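Local coordinates for glutathione peroxidase-like protein (PDB 3DWV) that probably reduces hydroperoxides with electrons from tryparedoxin, as a glutathione peroxidase-type enzyme of the parasite Trypanosoma brucei, at residues A[24-29]-A[130-135]; A[49-54]-A[153-158]; A[70-75]-A[112-117]; A[88-93]-A[118-123]. The protein carries 1 engineered substitution. All coordinates share one frame; numbering follows the deposited sequence.

Contact 1 of 4, residues A[24-29]-A[130-135]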
# COMPACT_ATOMS: atom_id res chain seq x y z
N SER A 24 -5.06 13.87 -10.16
CA SER A 24 -4.00 13.63 -11.12
C SER A 24 -2.74 13.06 -10.45
O SER A 24 -1.76 12.76 -11.13
CB SER A 24 -3.63 14.92 -11.84
OG SER A 24 -3.02 15.84 -10.94
N SER A 25 -2.80 12.95 -9.11
CA SER A 25 -1.69 12.30 -8.39
C SER A 25 -2.15 11.89 -6.99
O SER A 25 -3.18 12.37 -6.55
CB SER A 25 -0.45 13.17 -8.28
OG SER A 25 -0.46 14.06 -7.20
N ILE A 26 -1.34 11.06 -6.31
CA ILE A 26 -1.75 10.72 -4.92
C ILE A 26 -1.76 11.91 -4.00
O ILE A 26 -2.36 11.92 -2.92
CB ILE A 26 -0.77 9.66 -4.36
CG1 ILE A 26 0.68 10.17 -4.23
CG2 ILE A 26 -0.86 8.37 -5.15
CD1 ILE A 26 1.55 9.24 -3.42
N PHE A 27 -1.04 12.96 -4.36
CA PHE A 27 -0.83 14.10 -3.44
C PHE A 27 -2.09 14.95 -3.34
O PHE A 27 -2.11 15.95 -2.61
CB PHE A 27 0.38 14.96 -3.90
CG PHE A 27 1.65 14.11 -3.94
CD1 PHE A 27 2.14 13.53 -2.79
CD2 PHE A 27 2.32 13.91 -5.13
CE1 PHE A 27 3.29 12.76 -2.82
CE2 PHE A 27 3.48 13.15 -5.18
CZ PHE A 27 3.95 12.58 -4.02
N ASP A 28 -3.12 14.57 -4.10
CA ASP A 28 -4.42 15.23 -4.01
C ASP A 28 -5.25 14.69 -2.83
O ASP A 28 -6.39 15.16 -2.70
CB ASP A 28 -5.21 15.08 -5.32
CG ASP A 28 -4.70 15.91 -6.49
OD1 ASP A 28 -4.29 17.07 -6.28
OD2 ASP A 28 -4.73 15.41 -7.64
N PHE A 29 -4.72 13.73 -2.06
CA PHE A 29 -5.51 12.97 -1.10
C PHE A 29 -5.03 13.18 0.33
O PHE A 29 -3.83 13.38 0.54
CB PHE A 29 -5.52 11.47 -1.48
CG PHE A 29 -6.12 11.25 -2.86
CD1 PHE A 29 -7.49 11.05 -2.97
CD2 PHE A 29 -5.37 11.26 -4.03
CE1 PHE A 29 -8.11 10.88 -4.20
CE2 PHE A 29 -5.96 11.09 -5.28
CZ PHE A 29 -7.35 10.92 -5.38
N TYR A 130 -7.33 5.23 -2.18
CA TYR A 130 -7.40 3.85 -2.68
C TYR A 130 -8.33 3.79 -3.89
O TYR A 130 -8.08 3.11 -4.91
CB TYR A 130 -7.79 2.86 -1.52
CG TYR A 130 -6.48 2.28 -1.03
CD1 TYR A 130 -5.71 2.95 -0.10
CD2 TYR A 130 -6.02 1.08 -1.54
CE1 TYR A 130 -4.50 2.44 0.33
CE2 TYR A 130 -4.80 0.57 -1.10
CZ TYR A 130 -4.04 1.25 -0.16
OH TYR A 130 -2.83 0.75 0.29
N GLU A 131 -9.46 4.49 -3.85
CA GLU A 131 -10.35 4.52 -5.01
C GLU A 131 -9.60 5.05 -6.21
O GLU A 131 -9.75 4.48 -7.32
CB GLU A 131 -11.62 5.32 -4.67
CG GLU A 131 -12.34 4.47 -3.59
CD GLU A 131 -12.87 3.17 -4.16
OE1 GLU A 131 -14.05 3.29 -4.60
OE2 GLU A 131 -12.30 2.03 -4.24
N TYR A 132 -8.80 6.08 -5.96
CA TYR A 132 -7.98 6.55 -7.09
C TYR A 132 -6.94 5.56 -7.57
O TYR A 132 -6.80 5.35 -8.80
CB TYR A 132 -7.32 7.87 -6.63
CG TYR A 132 -6.24 8.38 -7.58
CD1 TYR A 132 -6.53 8.88 -8.85
CD2 TYR A 132 -4.91 8.36 -7.17
CE1 TYR A 132 -5.51 9.34 -9.69
CE2 TYR A 132 -3.89 8.80 -7.98
CZ TYR A 132 -4.21 9.29 -9.24
OH TYR A 132 -3.15 9.72 -10.01
N MET A 133 -6.11 4.96 -6.69
CA MET A 133 -5.07 4.05 -7.15
C MET A 133 -5.68 2.82 -7.80
O MET A 133 -5.19 2.33 -8.83
CB MET A 133 -4.18 3.63 -5.96
CG MET A 133 -3.35 4.78 -5.42
SD MET A 133 -2.14 4.26 -4.18
CE MET A 133 -3.08 3.37 -2.95
N LYS A 134 -6.79 2.30 -7.22
CA LYS A 134 -7.42 1.09 -7.76
C LYS A 134 -8.01 1.29 -9.13
O LYS A 134 -8.01 0.38 -9.99
CB LYS A 134 -8.53 0.61 -6.79
CG LYS A 134 -7.99 0.05 -5.47
CD LYS A 134 -9.06 0.18 -4.38
CE LYS A 134 -10.21 -0.77 -4.58
NZ LYS A 134 -11.25 -0.60 -3.51
N LYS A 135 -8.57 2.50 -9.36
CA LYS A 135 -9.16 2.65 -10.70
C LYS A 135 -8.04 2.99 -11.67
O LYS A 135 -8.15 2.62 -12.85
CB LYS A 135 -10.31 3.64 -10.73
CG LYS A 135 -9.94 5.10 -10.51
CD LYS A 135 -10.91 5.99 -11.29
CE LYS A 135 -10.59 7.46 -11.05
NZ LYS A 135 -10.58 7.72 -9.58
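F29 and Y132 bring their rings near parallel, 26° apart, yet slid so far past each other that they barely overlap, with centroids 5.1 Å apart. The outer end of the phenylalanine does the touching: F29 CZ sits 3.3 Å from Y132 CB, and F29 CE2 lies 3.5 Å from Y132 CD2. On the helix, the CA-CB bond of Y132 points at 24-29, and its CG is anti to the backbone N (chi1 170°), beside the carbonyl carbon.

The other apolar contacts centre on I26. Its CG2 comes to 4.2 Å from Y132 CE2, the two side chains crossing at about a right angle, and to 4.4 Å from M133 CG. I26 and M133 both go on to meet I51 and I155 of the sheet, so this is where helix 128-136, lying on one face of the thioredoxin-like sheet, meets the 3-10 turn 26-28 near the N-terminus.

No hydrogen bond joins the two segments. Y132 OH stands 3.4 Å from S25 N, but the angle is too poor for a bond. The polar bonds lie within each segment or run elsewhere: D28 OD2 takes the S24 amide nearly along its C-O axis, with S24 N 3.0 Å away, and S25 OG accepts from F27 N in an ST turn. On the helix, K134 NZ makes a salt bridge of 2.9 Å to E131 OE2 and hydrogen bonds to V121 O and N122 OD1.

Contact 2 of 4, residues A[49-54]-A[153-158]; sequences LLIYNV and FLIDRD
F153 O receives the shortest bond here, from I51 N at 2.8 Å, and is also approached by L50 CA at 3.4 Å in a CA-H...O contact. F153 N returns a bond to I51 O, making I51 and F153 an antiparallel hydrogen-bonded pair. Two residues on, L49 and I155 form the second such pair: I155 N gives to L49 O over 2.9 Å, nearly on the line of the carbonyl, while the reverse bond from L49 N to I155 O is longer, 3.2 Å. Between them sits the non-hydrogen-bonded pair L50 and L154.

L49, I51, F153 and I155 share one face of the sheet. L49 CG, held between the backbone N and the carbonyl carbon (chi1 62°), lies 3.9 Å from I155 CB; L49 CD2 packs on the same atom at 3.7 Å, and I51 CD1 rests 4.0 Å from I155 CG1. Helix 128-136 covers this face through Y130 and M133. On the other face L50 CD2 lies 4.0 Å from L154 CB, and L154 goes on to meet helix 171-181.

All six touching residues are buried with apolar side chains, and the four bonds satisfy the paired amides and carbonyls of L49, I51, F153 and I155 inside the core.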
# COMPACT_ATOMS: atom_id res chain seq x y z
N LEU A 49 7.75 5.82 -4.91
CA LEU A 49 7.44 5.20 -3.64
C LEU A 49 6.54 3.99 -3.91
O LEU A 49 5.99 3.85 -5.00
CB LEU A 49 6.82 6.18 -2.65
CG LEU A 49 5.48 6.85 -2.96
CD1 LEU A 49 4.77 7.19 -1.65
CD2 LEU A 49 5.62 8.12 -3.80
N LEU A 50 6.43 3.12 -2.92
CA LEU A 50 5.56 1.96 -2.98
C LEU A 50 4.53 2.05 -1.85
O LEU A 50 5.00 2.28 -0.73
CB LEU A 50 6.34 0.67 -2.71
CG LEU A 50 6.75 -0.23 -3.84
CD1 LEU A 50 7.43 -1.47 -3.25
CD2 LEU A 50 5.60 -0.60 -4.76
N ILE A 51 3.25 1.87 -2.20
CA ILE A 51 2.21 1.96 -1.16
C ILE A 51 1.52 0.61 -1.02
O ILE A 51 0.87 0.11 -1.95
CB ILE A 51 1.18 3.05 -1.45
CG1 ILE A 51 1.87 4.42 -1.62
CG2 ILE A 51 0.12 3.07 -0.35
CD1 ILE A 51 0.84 5.53 -1.98
N TYR A 52 1.74 0.05 0.18
CA TYR A 52 1.11 -1.20 0.54
C TYR A 52 -0.09 -1.10 1.47
O TYR A 52 -0.06 -0.22 2.34
CB TYR A 52 2.14 -2.03 1.30
CG TYR A 52 3.29 -2.64 0.55
CD1 TYR A 52 4.45 -1.95 0.27
CD2 TYR A 52 3.19 -3.98 0.13
CE1 TYR A 52 5.50 -2.56 -0.42
CE2 TYR A 52 4.24 -4.58 -0.54
CZ TYR A 52 5.38 -3.88 -0.83
OH TYR A 52 6.43 -4.49 -1.50
N ASN A 53 -1.09 -1.96 1.29
CA ASN A 53 -2.09 -2.17 2.36
C ASN A 53 -1.63 -3.33 3.25
O ASN A 53 -1.08 -4.30 2.73
CB ASN A 53 -3.49 -2.44 1.80
CG ASN A 53 -3.55 -3.68 0.91
OD1 ASN A 53 -3.05 -3.61 -0.21
ND2 ASN A 53 -4.14 -4.80 1.34
N VAL A 54 -1.84 -3.21 4.57
CA VAL A 54 -1.30 -4.26 5.47
C VAL A 54 -2.42 -4.62 6.42
O VAL A 54 -3.56 -4.08 6.37
CB VAL A 54 -0.02 -3.78 6.17
CG1 VAL A 54 1.06 -3.34 5.15
CG2 VAL A 54 -0.30 -2.61 7.10
N PHE A 153 1.08 -0.52 -4.75
CA PHE A 153 1.09 0.33 -5.91
C PHE A 153 2.44 1.05 -5.98
O PHE A 153 2.87 1.66 -5.01
CB PHE A 153 -0.02 1.38 -5.89
CG PHE A 153 -1.41 0.73 -5.90
CD1 PHE A 153 -2.00 0.31 -4.70
CD2 PHE A 153 -2.05 0.58 -7.13
CE1 PHE A 153 -3.26 -0.26 -4.79
CE2 PHE A 153 -3.30 -0.02 -7.19
CZ PHE A 153 -3.87 -0.46 -6.01
N LEU A 154 3.07 0.95 -7.15
CA LEU A 154 4.26 1.75 -7.43
C LEU A 154 3.87 3.12 -8.00
O LEU A 154 3.09 3.20 -8.96
CB LEU A 154 5.16 1.03 -8.41
CG LEU A 154 6.52 1.65 -8.69
CD1 LEU A 154 7.45 1.75 -7.50
CD2 LEU A 154 7.21 0.78 -9.76
N ILE A 155 4.38 4.15 -7.36
CA ILE A 155 4.05 5.54 -7.65
C ILE A 155 5.27 6.23 -8.29
O ILE A 155 6.40 6.07 -7.75
CB ILE A 155 3.69 6.25 -6.34
CG1 ILE A 155 2.68 5.46 -5.48
CG2 ILE A 155 3.26 7.67 -6.65
CD1 ILE A 155 1.38 5.10 -6.17
N ASP A 156 5.11 6.98 -9.37
CA ASP A 156 6.29 7.62 -9.99
C ASP A 156 6.66 8.93 -9.30
O ASP A 156 6.07 9.30 -8.29
CB ASP A 156 6.07 7.73 -11.50
CG ASP A 156 5.07 8.76 -11.95
OD1 ASP A 156 4.65 9.59 -11.12
OD2 ASP A 156 4.65 8.81 -13.15
N ARG A 157 7.67 9.63 -9.84
CA ARG A 157 8.19 10.90 -9.38
C ARG A 157 7.14 12.00 -9.30
O ARG A 157 7.35 12.92 -8.48
CB ARG A 157 9.34 11.43 -10.26
CG ARG A 157 10.34 10.42 -10.79
CD ARG A 157 11.58 11.00 -11.46
NE ARG A 157 12.19 10.22 -12.52
CZ ARG A 157 13.44 9.86 -12.78
NH1 ARG A 157 14.45 10.21 -12.00
NH2 ARG A 157 13.74 9.12 -13.86
N ASP A 158 6.08 11.94 -10.09
CA ASP A 158 4.96 12.86 -10.15
C ASP A 158 3.76 12.47 -9.27
O ASP A 158 2.72 13.15 -9.31
CB ASP A 158 4.41 12.99 -11.58
CG ASP A 158 5.44 13.50 -12.56
OD1 ASP A 158 6.15 14.46 -12.19
OD2 ASP A 158 5.54 12.93 -13.67

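Contact 3 of 4, residues A[70-75]-A[112-117]; sequences TLYNKY and EFPIMA. Unlike the reference sequence in segment 70-75: T70 (reference Ala).
Helix 64-75 is flanked by the extended loop 112-117 in this thioredoxin-like fold, with Y72 and N73 of the helix meeting E112 and F113 of the loop. The loop also runs beside the outer strand 81-86, where P114 and M116 make backbone hydrogen bonds with A84.

Y72 carries most of the contact. Its CG is anti to the backbone N (chi1 -177°), and the side chain sets off from the helix toward the loop. F113 CB sits over the centre of the tyrosine ring in a CH-pi contact, 3.7 Å from the Y72 centroid and only 5° off the ring normal. The F113 ring adds an edge-to-face (T-shaped) pair, its edge turned to the Y72 face with planes at 74° and centroids 5.8 Å apart. Beyond it, F113 reaches A68, T69 and V82. At the far end of the tyrosine, Y72 CE2 comes 3.6 Å from E112 O, and P114 CD lies 4.4 Å from Y72 OH.

The polar part is N73 with E112. N73 ND2 donates to E112 OE2 over 3.1 Å, with the acceptor in the amide plane but the donor well above the plane of the carboxylate. The other branches face each other as two acceptors, N73 OD1 and E112 OE1 3.1 Å apart. K76 NZ lies by both, hydrogen-bonded to N73 OD1 and in a long, weak ion pair with E112 OE1.

The positive charge of K76 probably eases the repulsion between these two oxygens, so the amide and carboxylate can stay together at the surface beside the aromatic contact.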
# COMPACT_ATOMS: atom_id res chain seq x y z
N THR A 70 12.91 -5.22 2.32
CA THR A 70 14.09 -5.25 1.48
C THR A 70 14.19 -4.04 0.57
O THR A 70 15.26 -3.42 0.49
CB THR A 70 14.10 -6.51 0.59
OG1 THR A 70 14.14 -7.65 1.48
CG2 THR A 70 15.35 -6.49 -0.29
N LEU A 71 13.08 -3.69 -0.12
CA LEU A 71 13.16 -2.56 -1.06
C LEU A 71 13.34 -1.26 -0.31
O LEU A 71 14.16 -0.40 -0.71
CB LEU A 71 11.91 -2.45 -1.92
CG LEU A 71 11.69 -3.57 -2.94
CD1 LEU A 71 10.26 -3.62 -3.47
CD2 LEU A 71 12.69 -3.42 -4.06
N TYR A 72 12.59 -1.07 0.76
CA TYR A 72 12.76 0.11 1.61
C TYR A 72 14.20 0.34 2.03
O TYR A 72 14.79 1.42 1.87
CB TYR A 72 11.87 -0.09 2.86
CG TYR A 72 11.93 1.11 3.77
CD1 TYR A 72 11.44 2.35 3.36
CD2 TYR A 72 12.50 0.99 5.02
CE1 TYR A 72 11.48 3.46 4.18
CE2 TYR A 72 12.54 2.11 5.86
CZ TYR A 72 12.05 3.32 5.43
OH TYR A 72 12.13 4.38 6.30
N ASN A 73 14.84 -0.70 2.59
CA ASN A 73 16.20 -0.53 3.12
C ASN A 73 17.21 -0.39 2.00
O ASN A 73 18.21 0.34 2.13
CB ASN A 73 16.56 -1.71 4.04
CG ASN A 73 15.84 -1.66 5.38
OD1 ASN A 73 15.58 -0.56 5.91
ND2 ASN A 73 15.55 -2.85 5.91
N LYS A 74 16.99 -1.07 0.89
CA LYS A 74 17.89 -0.95 -0.24
C LYS A 74 17.91 0.43 -0.86
O LYS A 74 18.98 0.87 -1.30
CB LYS A 74 17.43 -1.96 -1.31
CG LYS A 74 18.37 -1.98 -2.50
CD LYS A 74 18.79 -3.39 -2.83
CE LYS A 74 17.81 -4.02 -3.79
NZ LYS A 74 18.49 -4.99 -4.72
N TYR A 75 16.76 1.09 -0.97
CA TYR A 75 16.61 2.26 -1.82
C TYR A 75 16.21 3.52 -1.08
O TYR A 75 16.19 4.60 -1.72
CB TYR A 75 15.56 1.99 -2.94
CG TYR A 75 16.04 0.92 -3.90
CD1 TYR A 75 17.12 1.20 -4.76
CD2 TYR A 75 15.45 -0.34 -3.96
CE1 TYR A 75 17.57 0.22 -5.65
CE2 TYR A 75 15.92 -1.32 -4.86
CZ TYR A 75 16.99 -1.02 -5.69
OH TYR A 75 17.45 -1.98 -6.57
N GLU A 112 9.88 -1.05 9.66
CA GLU A 112 10.87 0.02 9.64
C GLU A 112 10.39 1.24 8.88
O GLU A 112 10.92 2.35 9.04
CB GLU A 112 12.09 -0.58 8.95
CG GLU A 112 13.03 -1.32 9.90
CD GLU A 112 14.34 -1.57 9.15
OE1 GLU A 112 15.10 -0.58 8.94
OE2 GLU A 112 14.51 -2.74 8.78
N PHE A 113 9.37 1.04 8.03
CA PHE A 113 8.84 2.11 7.16
C PHE A 113 7.61 2.72 7.79
O PHE A 113 7.07 2.08 8.72
CB PHE A 113 8.55 1.57 5.76
CG PHE A 113 7.97 0.17 5.67
CD1 PHE A 113 6.62 -0.04 5.84
CD2 PHE A 113 8.70 -0.95 5.42
CE1 PHE A 113 6.00 -1.27 5.75
CE2 PHE A 113 8.14 -2.20 5.30
CZ PHE A 113 6.77 -2.41 5.50
N PRO A 114 7.12 3.88 7.38
CA PRO A 114 5.92 4.49 7.95
C PRO A 114 4.63 3.70 7.76
O PRO A 114 4.31 3.18 6.69
CB PRO A 114 5.77 5.82 7.19
CG PRO A 114 7.22 6.14 6.87
CD PRO A 114 7.75 4.79 6.39
N ILE A 115 3.87 3.70 8.88
CA ILE A 115 2.56 3.06 8.88
C ILE A 115 1.53 4.14 9.21
O ILE A 115 1.68 4.94 10.14
CB ILE A 115 2.42 1.90 9.87
CG1 ILE A 115 3.54 0.86 9.71
CG2 ILE A 115 1.06 1.24 9.79
CD1 ILE A 115 3.77 0.01 10.93
N MET A 116 0.49 4.14 8.41
CA MET A 116 -0.51 5.20 8.51
C MET A 116 -1.65 4.77 9.42
O MET A 116 -1.70 3.63 9.92
CB MET A 116 -0.97 5.62 7.10
CG MET A 116 0.19 6.05 6.19
SD MET A 116 0.95 7.62 6.66
CE MET A 116 2.55 7.10 7.29
N ALA A 117 -2.59 5.71 9.66
CA ALA A 117 -3.79 5.29 10.40
C ALA A 117 -4.64 4.31 9.59
O ALA A 117 -4.60 4.40 8.34
CB ALA A 117 -4.67 6.50 10.71

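Contact 4 of 4, residues A[88-93]-A[118-123]; sequences NQFGGQ and KINVNG
The two irregular backbones come nearest at N88 and K118, CA atoms 5.0 Å apart, where N88 N donates to I119 O over 3.0 Å; N88 CB also packs on K118 CB.

N120 works both ends of its amide. Its OD1 takes N88 ND2 over 3.0 Å, the donor standing far above the carbonyl plane, with the two amide planes 81° apart. Its ND2 gives to F90 O, also 3.0 Å, in the plane of that carbonyl, and to E94 OE2 outside the segments. F90 O is gripped a second time from its own loop, by Q93 NE2 at 2.9 Å, so two side-chain amides converge on one carbonyl.

N88 OD1 turns back to accept from F90 N, the amide nitrogen standing well above the plane of the side-chain carbonyl, and a water links N88 ND2 to K118 O.

Farther on, N122 ND2 donates to Q93 O over 3.0 Å and also to I146 O, while Q93 CG lies 3.9 Å from N122 CB as the two side chains slide past each other in opposite directions.

The 88-93 loop thus opens with an Asx turn, N88 OD1 to F90 N, and is tied to its neighbour by asparagine side chains. It follows strand 81-86 of the thioredoxin-like fold, with the K118 side chain about 11 Å from that of C58, the predicted active-site cysteine.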
# COMPACT_ATOMS: atom_id res chain seq x y z
N ASN A 88 -8.81 -1.30 8.47
CA ASN A 88 -9.54 -1.32 9.74
C ASN A 88 -10.42 -2.55 9.88
O ASN A 88 -11.18 -2.66 10.87
CB ASN A 88 -10.41 -0.06 9.86
CG ASN A 88 -11.47 0.01 8.79
OD1 ASN A 88 -11.75 -0.93 8.05
ND2 ASN A 88 -12.15 1.16 8.66
N GLN A 89 -10.36 -3.49 8.92
CA GLN A 89 -11.09 -4.75 8.97
C GLN A 89 -12.59 -4.60 9.12
O GLN A 89 -13.30 -5.54 9.48
CB GLN A 89 -10.60 -5.63 10.13
CG GLN A 89 -9.11 -5.92 9.98
CD GLN A 89 -8.70 -6.64 8.71
OE1 GLN A 89 -9.45 -7.51 8.25
NE2 GLN A 89 -7.55 -6.30 8.15
N PHE A 90 -13.12 -3.43 8.83
CA PHE A 90 -14.55 -3.20 9.04
C PHE A 90 -15.40 -3.54 7.83
O PHE A 90 -15.13 -2.99 6.75
CB PHE A 90 -14.78 -1.70 9.33
CG PHE A 90 -16.24 -1.44 9.65
CD1 PHE A 90 -16.84 -2.04 10.75
CD2 PHE A 90 -17.03 -0.63 8.84
CE1 PHE A 90 -18.17 -1.83 11.05
CE2 PHE A 90 -18.36 -0.39 9.15
CZ PHE A 90 -18.95 -0.98 10.26
N GLY A 91 -16.40 -4.40 7.97
CA GLY A 91 -17.42 -4.50 6.93
C GLY A 91 -17.50 -5.75 6.09
O GLY A 91 -18.46 -5.95 5.30
N GLY A 92 -16.54 -6.65 6.23
CA GLY A 92 -16.60 -7.96 5.62
C GLY A 92 -15.90 -8.04 4.28
O GLY A 92 -15.61 -9.15 3.78
N GLN A 93 -15.57 -6.92 3.68
CA GLN A 93 -15.05 -6.91 2.33
C GLN A 93 -13.60 -6.47 2.24
O GLN A 93 -13.12 -6.22 1.11
CB GLN A 93 -15.92 -5.96 1.48
CG GLN A 93 -15.62 -4.50 1.74
CD GLN A 93 -15.97 -4.01 3.14
OE1 GLN A 93 -17.07 -4.26 3.62
NE2 GLN A 93 -15.06 -3.37 3.87
N LYS A 118 -5.41 3.44 10.25
CA LYS A 118 -6.27 2.44 9.63
C LYS A 118 -7.35 3.06 8.78
O LYS A 118 -7.90 4.11 9.15
CB LYS A 118 -6.95 1.55 10.70
CG LYS A 118 -5.90 0.65 11.37
CD LYS A 118 -6.47 -0.35 12.37
CE LYS A 118 -5.59 -1.60 12.41
NZ LYS A 118 -5.71 -2.35 13.69
N ILE A 119 -7.64 2.44 7.65
CA ILE A 119 -8.56 2.88 6.63
C ILE A 119 -9.35 1.73 6.02
O ILE A 119 -8.91 0.58 6.16
CB ILE A 119 -7.78 3.55 5.48
CG1 ILE A 119 -6.90 2.55 4.71
CG2 ILE A 119 -6.92 4.70 5.96
CD1 ILE A 119 -6.48 3.12 3.36
N ASN A 120 -10.47 2.00 5.36
CA ASN A 120 -11.13 0.95 4.54
C ASN A 120 -10.45 0.98 3.18
O ASN A 120 -10.25 2.11 2.64
CB ASN A 120 -12.65 1.11 4.35
CG ASN A 120 -13.49 0.49 5.46
OD1 ASN A 120 -14.02 1.19 6.34
ND2 ASN A 120 -13.59 -0.85 5.42
N VAL A 121 -10.09 -0.21 2.64
CA VAL A 121 -9.47 -0.05 1.31
C VAL A 121 -10.48 -0.55 0.27
O VAL A 121 -10.27 -0.21 -0.90
CB VAL A 121 -8.16 -0.76 1.13
CG1 VAL A 121 -7.05 -0.19 2.02
CG2 VAL A 121 -8.28 -2.23 1.44
N ASN A 122 -11.49 -1.30 0.72
CA ASN A 122 -12.60 -1.68 -0.17
C ASN A 122 -13.96 -1.20 0.36
O ASN A 122 -14.06 -0.68 1.49
CB ASN A 122 -12.62 -3.19 -0.39
CG ASN A 122 -11.38 -3.74 -1.04
OD1 ASN A 122 -10.81 -3.11 -1.93
ND2 ASN A 122 -11.01 -4.97 -0.64
N GLY A 123 -15.03 -1.36 -0.43
CA GLY A 123 -16.37 -1.06 0.00
C GLY A 123 -16.77 0.40 -0.13
O GLY A 123 -16.01 1.25 -0.62
O HOH W 1 -10.83 3.46 10.24

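Contact 2 pairs two inner strands of the sheet; contacts 1 and 3 lie on its two sides. Contact 1, centres about 10 Å apart, belongs to the layer on the face of L49 and I51; contact 3, centres about 11 Å apart, lies by helix 64-75, whose L71 meets L50 on the other face. The centres of contacts 3 and 4 are about 22 Å apart, across the chain's centre, although 112-117 runs directly into 118-123. Along the chain, contacts 3 and 4 interlock within the loops closed by contacts 1 and 2, which also cross. K134 ties contact 1 to contact 4. C58 and C106, disulfide-linked in this oxidised form, both lie in sequence between the two strands of contact 2.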